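Local atomic coordinates of proteolytically activated form of PPO4 Tyrosinase (Agaricus bisporus var. bisporus H97, PDB entry 4OUA), a protein that catalyses the copper-dependent o-hydroxylation of monophenols and oxidation of the resulting o-diphenols to o-quinones, and takes part in the initial step of melanin synthesis. Residues V6-G11 with D125-Y130; V19-D24 with T29-A34; A37-D42 with S47-L52. One frame throughout, in Å; residues are numbered along the deposited sequence.

Contact 1. Residues V6-G11 with D125-Y130; sequences VGPTGG and DLRQPY
NH2 of R127 reaches into the backbone of the N-terminal loop, where two carbonyls share it: G11 O at 2.7 Å and T9 O at 3.3 Å. Both bonds are weak; the first, though short, is strongly bent, with an N-H...O angle of 122°. In the tyrosinase fold of this protein, the arginine thus ties the loop before strand 13-14 to the exit of helix 116-125. G11 O lies at the edge of the guanidinium, in its plane, whereas T9 O approaches obliquely. G10, between them, has a positive phi, and its backbone turns so that the two carbonyls converge on one nitrogen.

The side chain gets there by a bend at chi2 (-68°), which carries the guanidinium round to P8. The P8 and R127 side chains cross at about a right angle, and P8 CG lies over one face of the guanidinium, toward its rim, 3.5 Å from R127 NE.

The other nitrogens are held as well: NE donates to N348 O, just before strand 349-350, and NH1 to E124 O near the end of helix 116-125. Five main-chain oxygens in all surround the group and fix its rotation, a setting likely to favour the cation. The fifth is the second partner of NH1: within its own segment, R127 NH1 donates to L126 O at 2.9 Å, with the oxygen close to the guanidinium plane and the nitrogen well above the plane of the L126 carbonyl.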
ATOM      1  N   VAL A   6      -8.208  -3.913 -12.945  1.00 42.18           N
ATOM      2  CA  VAL A   6      -9.386  -4.744 -12.717  1.00 39.85           C
ATOM      3  C   VAL A   6      -9.276  -5.556 -11.432  1.00 37.24           C
ATOM      4  O   VAL A   6     -10.246  -6.178 -10.997  1.00 33.68           O
ATOM      5  CB  VAL A   6      -9.624  -5.706 -13.893  1.00 45.66           C
ATOM      6  CG1 VAL A   6     -10.035  -4.932 -15.137  1.00 43.55           C
ATOM      7  CG2 VAL A   6      -8.375  -6.535 -14.157  1.00 37.55           C
ATOM      8  N   GLY A   7      -8.091  -5.550 -10.831  1.00 39.98           N
ATOM      9  CA  GLY A   7      -7.860  -6.282  -9.599  1.00 34.34           C
ATOM     10  C   GLY A   7      -7.466  -7.722  -9.856  1.00 37.82           C
ATOM     11  O   GLY A   7      -7.445  -8.166 -11.004  1.00 38.43           O
ATOM     12  N   PRO A   8      -7.158  -8.464  -8.783  1.00 36.40           N
ATOM     13  CA  PRO A   8      -6.718  -9.860  -8.882  1.00 34.78           C
ATOM     14  C   PRO A   8      -7.828 -10.790  -9.361  1.00 36.50           C
ATOM     15  O   PRO A   8      -8.935 -10.338  -9.644  1.00 41.64           O
ATOM     16  CB  PRO A   8      -6.307 -10.199  -7.446  1.00 34.55           C
ATOM     17  CG  PRO A   8      -7.136  -9.296  -6.604  1.00 39.65           C
ATOM     18  CD  PRO A   8      -7.255  -8.014  -7.384  1.00 39.15           C
ATOM     19  N   THR A   9      -7.527 -12.081  -9.447  1.00 40.69           N
ATOM     20  CA  THR A   9      -8.504 -13.062  -9.898  1.00 38.01           C
ATOM     21  C   THR A   9      -8.653 -14.188  -8.882  1.00 43.21           C
ATOM     22  O   THR A   9      -7.841 -14.320  -7.968  1.00 46.10           O
ATOM     23  CB  THR A   9      -8.112 -13.662 -11.261  1.00 37.08           C
ATOM     24  OG1 THR A   9      -9.196 -14.449 -11.767  1.00 62.48           O
ATOM     25  CG2 THR A   9      -6.875 -14.535 -11.123  1.00 29.10           C
ATOM     26  N   GLY A  10      -9.696 -14.996  -9.045  1.00 50.32           N
ATOM     27  CA  GLY A  10      -9.912 -16.143  -8.182  1.00 42.49           C
ATOM     28  C   GLY A  10     -10.913 -15.893  -7.072  1.00 41.92           C
ATOM     29  O   GLY A  10     -10.818 -16.485  -5.997  1.00 45.07           O
ATOM     30  N   GLY A  11     -11.878 -15.014  -7.331  1.00 34.33           N
ATOM     31  CA  GLY A  11     -12.906 -14.704  -6.355  1.00 39.82           C
ATOM     32  C   GLY A  11     -12.427 -13.742  -5.284  1.00 40.52           C
ATOM     33  O   GLY A  11     -11.336 -13.182  -5.385  1.00 43.93           O
ATOM     34  N   ASP A 125      -5.284 -17.309  -4.780  1.00 40.09           N
ATOM     35  CA  ASP A 125      -5.730 -16.767  -3.501  1.00 35.45           C
ATOM     36  C   ASP A 125      -4.804 -15.664  -3.002  1.00 37.61           C
ATOM     37  O   ASP A 125      -5.112 -14.984  -2.023  1.00 45.91           O
ATOM     38  CB  ASP A 125      -5.820 -17.872  -2.446  1.00 39.30           C
ATOM     39  CG  ASP A 125      -6.788 -18.971  -2.830  1.00 46.61           C
ATOM     40  OD1 ASP A 125      -7.676 -18.718  -3.672  1.00 48.42           O
ATOM     41  OD2 ASP A 125      -6.663 -20.090  -2.285  1.00 43.02           O
ATOM     42  N   LEU A 126      -3.671 -15.493  -3.675  1.00 33.29           N
ATOM     43  CA  LEU A 126      -2.662 -14.536  -3.234  1.00 35.47           C
ATOM     44  C   LEU A 126      -3.177 -13.100  -3.252  1.00 33.82           C
ATOM     45  O   LEU A 126      -3.704 -12.627  -4.259  1.00 32.39           O
ATOM     46  CB  LEU A 126      -1.406 -14.643  -4.100  1.00 33.65           C
ATOM     47  CG  LEU A 126      -0.263 -13.714  -3.687  1.00 23.97           C
ATOM     48  CD1 LEU A 126       0.128 -13.965  -2.240  1.00 29.55           C
ATOM     49  CD2 LEU A 126       0.932 -13.885  -4.607  1.00 27.40           C
ATOM     50  N   ARG A 127      -3.016 -12.416  -2.124  1.00 31.35           N
ATOM     51  CA  ARG A 127      -3.416 -11.021  -1.989  1.00 30.16           C
ATOM     52  C   ARG A 127      -2.353 -10.253  -1.211  1.00 26.15           C
ATOM     53  O   ARG A 127      -1.538 -10.852  -0.512  1.00 26.88           O
ATOM     54  CB  ARG A 127      -4.771 -10.909  -1.284  1.00 34.70           C
ATOM     55  CG  ARG A 127      -5.920 -11.606  -1.994  1.00 28.04           C
ATOM     56  CD  ARG A 127      -6.274 -10.914  -3.299  1.00 29.40           C
ATOM     57  NE  ARG A 127      -7.499 -11.452  -3.882  1.00 35.82           N
ATOM     58  CZ  ARG A 127      -7.548 -12.542  -4.642  1.00 35.04           C
ATOM     59  NH1 ARG A 127      -6.439 -13.216  -4.910  1.00 33.24           N
ATOM     60  NH2 ARG A 127      -8.706 -12.961  -5.133  1.00 34.86           N
ATOM     61  N   GLN A 128      -2.366  -8.931  -1.328  1.00 27.85           N
ATOM     62  CA  GLN A 128      -1.382  -8.104  -0.637  1.00 30.70           C
ATOM     63  C   GLN A 128      -1.625  -8.075   0.870  1.00 33.15           C
ATOM     64  O   GLN A 128      -2.632  -7.538   1.333  1.00 32.03           O
ATOM     65  CB  GLN A 128      -1.392  -6.680  -1.196  1.00 32.73           C
ATOM     66  CG  GLN A 128      -0.439  -5.728  -0.483  1.00 38.40           C
ATOM     67  CD  GLN A 128       1.008  -6.189  -0.540  1.00 32.03           C
ATOM     68  OE1 GLN A 128       1.698  -6.231   0.479  1.00 28.97           O
ATOM     69  NE2 GLN A 128       1.474  -6.530  -1.735  1.00 30.97           N
ATOM     70  N   PRO A 129      -0.693  -8.652   1.645  1.00 33.85           N
ATOM     71  CA  PRO A 129      -0.778  -8.662   3.110  1.00 33.72           C
ATOM     72  C   PRO A 129      -0.686  -7.255   3.691  1.00 31.13           C
ATOM     73  O   PRO A 129      -0.132  -6.365   3.046  1.00 31.20           O
ATOM     74  CB  PRO A 129       0.429  -9.507   3.526  1.00 29.66           C
ATOM     75  CG  PRO A 129       1.393  -9.356   2.402  1.00 30.63           C
ATOM     76  CD  PRO A 129       0.548  -9.279   1.162  1.00 32.32           C
ATOM     77  N   TYR A 130      -1.223  -7.057   4.891  1.00 35.18           N
ATOM     78  CA  TYR A 130      -1.212  -5.735   5.506  1.00 29.67           C
ATOM     79  C   TYR A 130      -0.370  -5.715   6.774  1.00 32.68           C
ATOM     80  O   TYR A 130      -0.257  -6.717   7.480  1.00 34.85           O
ATOM     81  CB  TYR A 130      -2.638  -5.266   5.813  1.00 27.12           C
ATOM     82  CG  TYR A 130      -3.380  -6.117   6.822  1.00 29.86           C
ATOM     83  CD1 TYR A 130      -3.214  -5.915   8.185  1.00 25.45           C
ATOM     84  CD2 TYR A 130      -4.257  -7.112   6.411  1.00 29.72           C
ATOM     85  CE1 TYR A 130      -3.891  -6.686   9.108  1.00 31.03           C
ATOM     86  CE2 TYR A 130      -4.940  -7.887   7.329  1.00 29.47           C
ATOM     87  CZ  TYR A 130      -4.752  -7.670   8.676  1.00 34.20           C
ATOM     88  OH  TYR A 130      -5.428  -8.438   9.596  1.00 38.59           O
TER

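Contact 2. Residues V19-D24 with T29-A34; sequences VDFVRD and TLYIRA
F21 and Y31 both carry CG trans to the main-chain nitrogen, with chi1 at -172° and -168°, and these torsions turn the two rings off their helices toward each other. There they cross at about a right angle and form an offset T-shaped (edge-to-face) pair, the edge of F21 directed at the face of Y31. The centroids of the F21 and Y31 rings are 5.6 Å apart and the planes make 80°.

The touching is done by the far rim of the phenylalanine. Its CE2 comes to 3.8 Å from Y31 CB, and its CZ to 3.9 Å from the same atom, so the methylene sits at the ring edge, near the F21 plane. The offset shifts the approach from the middle of the tyrosine ring toward its root, and CE2 is 4.0 Å from Y31 CG. Both residues are buried, and the contact between the segments is wholly apolar.

The arrangement is the packing of two consecutive helices joined by a tight corner. A type I turn from F21 to D24 is closed by D24 N bonding to F21 O at 3.1 Å; D24 then serves as N-cap of the next helix, its OD1 accepting from F27 N. On the outer side of the corner, R23 NH1 forms a salt bridge with D20 OD1 at 3.4 Å.

Around the pair, F21 also rests on P129 in the loop after helix 116-125, while Y31 packs on L101 of helix 86-109. Helix 25-39 lies along that long helix, with L30 reaching I108 and A34 reaching A105, and its T29 and I32 meet strand 148-152.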
ATOM      1  N   VAL A  19       1.899 -10.973   9.843  1.00 32.04           N
ATOM      2  CA  VAL A  19       2.361 -11.876  10.892  1.00 34.27           C
ATOM      3  C   VAL A  19       1.910 -13.303  10.609  1.00 40.96           C
ATOM      4  O   VAL A  19       2.624 -14.261  10.905  1.00 45.32           O
ATOM      5  CB  VAL A  19       1.849 -11.445  12.281  1.00 31.18           C
ATOM      6  CG1 VAL A  19       2.115 -12.536  13.307  1.00 33.78           C
ATOM      7  CG2 VAL A  19       2.503 -10.142  12.703  1.00 26.36           C
ATOM      8  N   ASP A  20       0.720 -13.436  10.034  1.00 41.34           N
ATOM      9  CA  ASP A  20       0.195 -14.737   9.640  1.00 36.94           C
ATOM     10  C   ASP A  20       0.716 -15.126   8.264  1.00 35.42           C
ATOM     11  O   ASP A  20       1.012 -16.291   8.004  1.00 39.33           O
ATOM     12  CB  ASP A  20      -1.335 -14.726   9.631  1.00 34.87           C
ATOM     13  CG  ASP A  20      -1.927 -14.431  10.993  1.00 43.67           C
ATOM     14  OD1 ASP A  20      -1.308 -14.812  12.008  1.00 54.15           O
ATOM     15  OD2 ASP A  20      -3.015 -13.820  11.046  1.00 41.70           O
ATOM     16  N   PHE A  21       0.822 -14.131   7.391  1.00 36.25           N
ATOM     17  CA  PHE A  21       1.203 -14.332   5.998  1.00 33.38           C
ATOM     18  C   PHE A  21       2.576 -14.982   5.861  1.00 36.06           C
ATOM     19  O   PHE A  21       2.776 -15.856   5.017  1.00 39.68           O
ATOM     20  CB  PHE A  21       1.181 -12.993   5.257  1.00 37.73           C
ATOM     21  CG  PHE A  21       1.371 -13.109   3.772  1.00 33.44           C
ATOM     22  CD1 PHE A  21       0.278 -13.179   2.926  1.00 32.04           C
ATOM     23  CD2 PHE A  21       2.639 -13.130   3.221  1.00 31.62           C
ATOM     24  CE1 PHE A  21       0.447 -13.278   1.560  1.00 30.37           C
ATOM     25  CE2 PHE A  21       2.813 -13.229   1.856  1.00 36.17           C
ATOM     26  CZ  PHE A  21       1.714 -13.303   1.024  1.00 36.13           C
ATOM     27  N   VAL A  22       3.518 -14.553   6.694  1.00 35.24           N
ATOM     28  CA  VAL A  22       4.882 -15.062   6.627  1.00 38.18           C
ATOM     29  C   VAL A  22       4.965 -16.520   7.077  1.00 34.79           C
ATOM     30  O   VAL A  22       5.883 -17.243   6.691  1.00 42.39           O
ATOM     31  CB  VAL A  22       5.845 -14.212   7.483  1.00 38.63           C
ATOM     32  CG1 VAL A  22       6.010 -12.823   6.878  1.00 23.90           C
ATOM     33  CG2 VAL A  22       5.347 -14.126   8.918  1.00 41.53           C
ATOM     34  N   ARG A  23       4.003 -16.948   7.890  1.00 28.88           N
ATOM     35  CA  ARG A  23       3.956 -18.332   8.353  1.00 32.45           C
ATOM     36  C   ARG A  23       3.391 -19.271   7.287  1.00 35.49           C
ATOM     37  O   ARG A  23       3.441 -20.491   7.438  1.00 34.44           O
ATOM     38  CB  ARG A  23       3.119 -18.450   9.629  1.00 43.16           C
ATOM     39  CG  ARG A  23       3.703 -17.753  10.847  1.00 43.77           C
ATOM     40  CD  ARG A  23       3.070 -18.288  12.126  1.00 50.48           C
ATOM     41  NE  ARG A  23       3.442 -17.509  13.303  1.00 76.02           N
ATOM     42  CZ  ARG A  23       2.660 -16.595  13.871  1.00 78.14           C
ATOM     43  NH1 ARG A  23       1.456 -16.348  13.371  1.00 70.13           N
ATOM     44  NH2 ARG A  23       3.078 -15.931  14.942  1.00 69.13           N
ATOM     45  N   ASP A  24       2.849 -18.697   6.217  1.00 42.21           N
ATOM     46  CA  ASP A  24       2.252 -19.483   5.140  1.00 37.14           C
ATOM     47  C   ASP A  24       3.284 -19.787   4.059  1.00 36.71           C
ATOM     48  O   ASP A  24       3.748 -18.883   3.365  1.00 37.89           O
ATOM     49  CB  ASP A  24       1.056 -18.744   4.536  1.00 35.34           C
ATOM     50  CG  ASP A  24       0.111 -19.671   3.795  1.00 44.93           C
ATOM     51  OD1 ASP A  24       0.387 -19.997   2.620  1.00 52.08           O
ATOM     52  OD2 ASP A  24      -0.914 -20.071   4.387  1.00 48.07           O
ATOM     53  N   THR A  29       6.331 -17.929  -0.208  1.00 32.76           N
ATOM     54  CA  THR A  29       7.196 -18.309  -1.320  1.00 29.76           C
ATOM     55  C   THR A  29       6.797 -17.593  -2.605  1.00 31.96           C
ATOM     56  O   THR A  29       7.650 -17.084  -3.333  1.00 33.66           O
ATOM     57  CB  THR A  29       7.162 -19.827  -1.573  1.00 31.68           C
ATOM     58  OG1 THR A  29       7.806 -20.511  -0.491  1.00 29.81           O
ATOM     59  CG2 THR A  29       7.875 -20.162  -2.872  1.00 31.79           C
ATOM     60  N   LEU A  30       5.497 -17.561  -2.880  1.00 32.53           N
ATOM     61  CA  LEU A  30       4.990 -16.926  -4.091  1.00 36.67           C
ATOM     62  C   LEU A  30       5.232 -15.424  -4.066  1.00 32.47           C
ATOM     63  O   LEU A  30       5.488 -14.810  -5.101  1.00 34.39           O
ATOM     64  CB  LEU A  30       3.498 -17.215  -4.269  1.00 36.44           C
ATOM     65  CG  LEU A  30       3.127 -18.626  -4.730  1.00 38.41           C
ATOM     66  CD1 LEU A  30       1.620 -18.762  -4.893  1.00 36.11           C
ATOM     67  CD2 LEU A  30       3.843 -18.967  -6.029  1.00 36.48           C
ATOM     68  N   TYR A  31       5.155 -14.839  -2.876  1.00 32.72           N
ATOM     69  CA  TYR A  31       5.341 -13.403  -2.716  1.00 31.34           C
ATOM     70  C   TYR A  31       6.803 -13.012  -2.926  1.00 27.87           C
ATOM     71  O   TYR A  31       7.099 -12.020  -3.589  1.00 26.49           O
ATOM     72  CB  TYR A  31       4.857 -12.951  -1.335  1.00 26.69           C
ATOM     73  CG  TYR A  31       4.746 -11.452  -1.188  1.00 28.14           C
ATOM     74  CD1 TYR A  31       3.646 -10.767  -1.690  1.00 28.46           C
ATOM     75  CD2 TYR A  31       5.738 -10.720  -0.549  1.00 28.43           C
ATOM     76  CE1 TYR A  31       3.538  -9.395  -1.561  1.00 27.73           C
ATOM     77  CE2 TYR A  31       5.639  -9.346  -0.415  1.00 28.46           C
ATOM     78  CZ  TYR A  31       4.535  -8.690  -0.922  1.00 31.61           C
ATOM     79  OH  TYR A  31       4.429  -7.324  -0.794  1.00 28.97           O
ATOM     80  N   ILE A  32       7.712 -13.801  -2.360  1.00 28.93           N
ATOM     81  CA  ILE A  32       9.143 -13.548  -2.498  1.00 29.70           C
ATOM     82  C   ILE A  32       9.606 -13.738  -3.939  1.00 33.34           C
ATOM     83  O   ILE A  32      10.470 -13.007  -4.427  1.00 31.65           O
ATOM     84  CB  ILE A  32       9.969 -14.470  -1.582  1.00 32.09           C
ATOM     85  CG1 ILE A  32       9.565 -14.277  -0.119  1.00 31.68           C
ATOM     86  CG2 ILE A  32      11.456 -14.211  -1.769  1.00 29.81           C
ATOM     87  CD1 ILE A  32       9.801 -12.878   0.404  1.00 30.12           C
ATOM     88  N   ARG A  33       9.029 -14.724  -4.617  1.00 32.77           N
ATOM     89  CA  ARG A  33       9.363 -14.983  -6.012  1.00 33.16           C
ATOM     90  C   ARG A  33       8.797 -13.904  -6.930  1.00 36.46           C
ATOM     91  O   ARG A  33       9.507 -13.365  -7.778  1.00 34.08           O
ATOM     92  CB  ARG A  33       8.847 -16.357  -6.444  1.00 30.80           C
ATOM     93  CG  ARG A  33       9.558 -17.530  -5.790  1.00 30.68           C
ATOM     94  CD  ARG A  33      11.046 -17.521  -6.103  1.00 30.98           C
ATOM     95  NE  ARG A  33      11.667 -18.819  -5.851  1.00 37.26           N
ATOM     96  CZ  ARG A  33      12.970 -19.064  -5.972  1.00 35.26           C
ATOM     97  NH1 ARG A  33      13.799 -18.096  -6.338  1.00 27.66           N
ATOM     98  NH2 ARG A  33      13.443 -20.277  -5.724  1.00 32.62           N
ATOM     99  N   ALA A  34       7.515 -13.594  -6.755  1.00 34.21           N
ATOM    100  CA  ALA A  34       6.830 -12.643  -7.624  1.00 30.81           C
ATOM    101  C   ALA A  34       7.351 -11.228  -7.424  1.00 34.22           C
ATOM    102  O   ALA A  34       7.458 -10.456  -8.378  1.00 41.68           O
ATOM    103  CB  ALA A  34       5.330 -12.692  -7.383  1.00 33.62           C
TER

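Contact 3. Residues A37-D42 with S47-L52; sequences AIQDKD and SSFFQL
I38 O takes the backbone N-H of F49 in the strong bond of this contact, 2.8 Å long and nearly straight at 167°. The carbonyl belongs to the last part of helix 25-39 and the amide to the first turn of helix 49-54, so the bond uses two backbone groups of the kind left without a partner inside a helix. The nitrogen stands above the carbonyl plane of I38, not in it.

S48 is the N-cap of the second helix. Its OG accepts from Q51 N at 3.5 Å, a long, weak capping bond, and is also hydrogen-bonded to D45 O. Beside it the extended chain of K41 runs along the loop and brings NZ to S47 O, a weak bond of 3.3 Å; K41 CB meanwhile packs on S48 CB at 3.5 Å. The hydroxyl of S47 has its own partner in D45 OD1, and the amide of Q51 donates from NE2 to Q43 O, so the loop between the segments supplies several acceptors.

The apolar part of the contact adjoins these bonds. With chi1 near -179°, F49 sends its ring alongside the Q39 side chain, the two pointing the same way. CG of Q39 makes a CH-pi contact over one face, 4.1 Å from the F49 ring centroid, while I38 CD1 sits at the ring edge and I38 CG1 touches F49 CB at 3.9 Å. The Q39 amide is held at NE2 by P164 O.

This helix-loop-helix corner leans on helix 86-109, which carries the copper ligand H90: I38 packs on L101 and A104, F49 on Y97 and L52 on I100. The ring of Y168, from a loop, also meets that of F49.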
ATOM      1  N   ALA A  37      10.536 -10.967  -9.053  1.00 32.53           N
ATOM      2  CA  ALA A  37      10.293 -11.038 -10.488  1.00 34.72           C
ATOM      3  C   ALA A  37       9.963  -9.671 -11.080  1.00 40.31           C
ATOM      4  O   ALA A  37      10.469  -9.308 -12.142  1.00 40.75           O
ATOM      5  CB  ALA A  37       9.170 -12.022 -10.779  1.00 27.04           C
ATOM      6  N   ILE A  38       9.113  -8.915 -10.393  1.00 42.13           N
ATOM      7  CA  ILE A  38       8.695  -7.606 -10.883  1.00 39.12           C
ATOM      8  C   ILE A  38       9.748  -6.538 -10.594  1.00 41.13           C
ATOM      9  O   ILE A  38       9.777  -5.493 -11.244  1.00 41.43           O
ATOM     10  CB  ILE A  38       7.347  -7.176 -10.271  1.00 39.99           C
ATOM     11  CG1 ILE A  38       7.464  -7.030  -8.753  1.00 37.55           C
ATOM     12  CG2 ILE A  38       6.259  -8.175 -10.628  1.00 36.34           C
ATOM     13  CD1 ILE A  38       6.187  -6.569  -8.088  1.00 28.76           C
ATOM     14  N   GLN A  39      10.611  -6.803  -9.618  1.00 36.82           N
ATOM     15  CA  GLN A  39      11.717  -5.900  -9.322  1.00 37.52           C
ATOM     16  C   GLN A  39      12.823  -6.050 -10.361  1.00 37.44           C
ATOM     17  O   GLN A  39      13.574  -5.112 -10.625  1.00 39.84           O
ATOM     18  CB  GLN A  39      12.278  -6.158  -7.922  1.00 35.10           C
ATOM     19  CG  GLN A  39      11.378  -5.703  -6.786  1.00 37.43           C
ATOM     20  CD  GLN A  39      12.031  -5.874  -5.426  1.00 42.32           C
ATOM     21  OE1 GLN A  39      13.128  -6.425  -5.316  1.00 36.52           O
ATOM     22  NE2 GLN A  39      11.361  -5.397  -4.381  1.00 35.14           N
ATOM     23  N   ASP A  40      12.912  -7.239 -10.950  1.00 35.30           N
ATOM     24  CA  ASP A  40      13.953  -7.528 -11.928  1.00 36.90           C
ATOM     25  C   ASP A  40      13.498  -7.223 -13.352  1.00 39.17           C
ATOM     26  O   ASP A  40      14.287  -7.309 -14.291  1.00 48.82           O
ATOM     27  CB  ASP A  40      14.396  -8.989 -11.819  1.00 31.17           C
ATOM     28  CG  ASP A  40      15.075  -9.295 -10.496  1.00 37.56           C
ATOM     29  OD1 ASP A  40      15.717  -8.385  -9.928  1.00 39.44           O
ATOM     30  OD2 ASP A  40      14.968 -10.445 -10.021  1.00 37.85           O
ATOM     31  N   LYS A  41      12.226  -6.867 -13.510  1.00 33.95           N
ATOM     32  CA  LYS A  41      11.702  -6.484 -14.816  1.00 32.45           C
ATOM     33  C   LYS A  41      12.304  -5.162 -15.284  1.00 36.42           C
ATOM     34  O   LYS A  41      12.761  -4.357 -14.474  1.00 32.21           O
ATOM     35  CB  LYS A  41      10.176  -6.371 -14.782  1.00 39.35           C
ATOM     36  CG  LYS A  41       9.440  -7.700 -14.744  1.00 37.83           C
ATOM     37  CD  LYS A  41       7.934  -7.482 -14.764  1.00 37.48           C
ATOM     38  CE  LYS A  41       7.175  -8.799 -14.712  1.00 42.76           C
ATOM     39  NZ  LYS A  41       5.706  -8.586 -14.583  1.00 44.71           N
ATOM     40  N   ASP A  42      12.305  -4.952 -16.596  1.00 37.87           N
ATOM     41  CA  ASP A  42      12.789  -3.705 -17.179  1.00 33.35           C
ATOM     42  C   ASP A  42      11.956  -2.530 -16.676  1.00 37.40           C
ATOM     43  O   ASP A  42      10.728  -2.594 -16.658  1.00 40.49           O
ATOM     44  CB  ASP A  42      12.748  -3.784 -18.706  1.00 29.00           C
ATOM     45  CG  ASP A  42      13.115  -2.474 -19.370  1.00 36.79           C
ATOM     46  OD1 ASP A  42      13.964  -1.741 -18.823  1.00 51.04           O
ATOM     47  OD2 ASP A  42      12.554  -2.179 -20.446  1.00 47.87           O
ATOM     48  N   SER A  47       4.265  -3.067 -16.222  1.00 40.57           N
ATOM     49  CA  SER A  47       3.918  -4.034 -15.184  1.00 39.68           C
ATOM     50  C   SER A  47       5.122  -4.385 -14.312  1.00 44.37           C
ATOM     51  O   SER A  47       5.158  -5.448 -13.690  1.00 45.26           O
ATOM     52  CB  SER A  47       3.340  -5.306 -15.806  1.00 32.43           C
ATOM     53  OG  SER A  47       4.309  -5.964 -16.605  1.00 41.89           O
ATOM     54  N   SER A  48       6.106  -3.492 -14.271  1.00 33.86           N
ATOM     55  CA  SER A  48       7.287  -3.709 -13.445  1.00 39.60           C
ATOM     56  C   SER A  48       7.160  -2.961 -12.125  1.00 40.20           C
ATOM     57  O   SER A  48       6.381  -2.014 -12.011  1.00 38.14           O
ATOM     58  CB  SER A  48       8.559  -3.271 -14.179  1.00 39.80           C
ATOM     59  OG  SER A  48       8.649  -1.858 -14.268  1.00 36.62           O
ATOM     60  N   PHE A  49       7.932  -3.396 -11.134  1.00 36.49           N
ATOM     61  CA  PHE A  49       7.931  -2.775  -9.816  1.00 34.41           C
ATOM     62  C   PHE A  49       8.232  -1.280  -9.890  1.00 35.11           C
ATOM     63  O   PHE A  49       7.681  -0.493  -9.124  1.00 38.50           O
ATOM     64  CB  PHE A  49       8.951  -3.466  -8.906  1.00 39.98           C
ATOM     65  CG  PHE A  49       9.008  -2.902  -7.514  1.00 34.99           C
ATOM     66  CD1 PHE A  49       9.890  -1.881  -7.200  1.00 34.54           C
ATOM     67  CD2 PHE A  49       8.185  -3.398  -6.519  1.00 35.76           C
ATOM     68  CE1 PHE A  49       9.948  -1.362  -5.919  1.00 33.53           C
ATOM     69  CE2 PHE A  49       8.238  -2.884  -5.236  1.00 40.35           C
ATOM     70  CZ  PHE A  49       9.121  -1.866  -4.936  1.00 34.15           C
ATOM     71  N   PHE A  50       9.103  -0.897 -10.819  1.00 42.87           N
ATOM     72  CA  PHE A  50       9.527   0.494 -10.939  1.00 37.90           C
ATOM     73  C   PHE A  50       8.399   1.398 -11.430  1.00 36.33           C
ATOM     74  O   PHE A  50       8.145   2.452 -10.848  1.00 39.82           O
ATOM     75  CB  PHE A  50      10.729   0.607 -11.880  1.00 35.68           C
ATOM     76  CG  PHE A  50      11.255   2.005 -12.019  1.00 33.60           C
ATOM     77  CD1 PHE A  50      12.146   2.519 -11.092  1.00 30.07           C
ATOM     78  CD2 PHE A  50      10.858   2.809 -13.074  1.00 30.99           C
ATOM     79  CE1 PHE A  50      12.631   3.806 -11.214  1.00 30.79           C
ATOM     80  CE2 PHE A  50      11.340   4.097 -13.203  1.00 36.25           C
ATOM     81  CZ  PHE A  50      12.228   4.595 -12.271  1.00 35.29           C
ATOM     82  N   GLN A  51       7.729   0.986 -12.500  1.00 35.65           N
ATOM     83  CA  GLN A  51       6.643   1.779 -13.066  1.00 36.26           C
ATOM     84  C   GLN A  51       5.427   1.794 -12.147  1.00 35.69           C
ATOM     85  O   GLN A  51       4.696   2.782 -12.090  1.00 35.60           O
ATOM     86  CB  GLN A  51       6.253   1.252 -14.448  1.00 32.28           C
ATOM     87  CG  GLN A  51       7.245   1.607 -15.544  1.00 29.84           C
ATOM     88  CD  GLN A  51       7.359   3.104 -15.760  1.00 28.46           C
ATOM     89  OE1 GLN A  51       6.359   3.791 -15.966  1.00 34.42           O
ATOM     90  NE2 GLN A  51       8.581   3.620 -15.704  1.00 31.61           N
ATOM     91  N   LEU A  52       5.218   0.695 -11.429  1.00 35.24           N
ATOM     92  CA  LEU A  52       4.109   0.599 -10.487  1.00 33.36           C
ATOM     93  C   LEU A  52       4.307   1.550  -9.310  1.00 34.80           C
ATOM     94  O   LEU A  52       3.388   2.272  -8.923  1.00 38.45           O
ATOM     95  CB  LEU A  52       3.952  -0.839  -9.988  1.00 31.77           C
ATOM     96  CG  LEU A  52       3.424  -1.853 -11.007  1.00 37.12           C
ATOM     97  CD1 LEU A  52       3.404  -3.256 -10.416  1.00 31.15           C
ATOM     98  CD2 LEU A  52       2.037  -1.456 -11.496  1.00 33.24           C
TER

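How the contacts relate
From the N terminus, the loop 6-11 waits more than a hundred residues for its partner 125-130, so contact 1 closes a long loop that contains the other two. Contact 2 closes first, turning helix 18-21 into helix 25-39; contact 3 follows in series, turning the far end of helix 25-39 into helix 49-54. Contacts 2 and 3 thus sit toward either end of one helix, with no touch between them beyond the adjoining chain. Contacts 1 and 2 do meet: L126 and P129 pack on F21. Contact 3 stays about 8 Å from contact 1 at the nearest atoms. All three have side chains resting on helix 86-109, which carries the copper ligand H90.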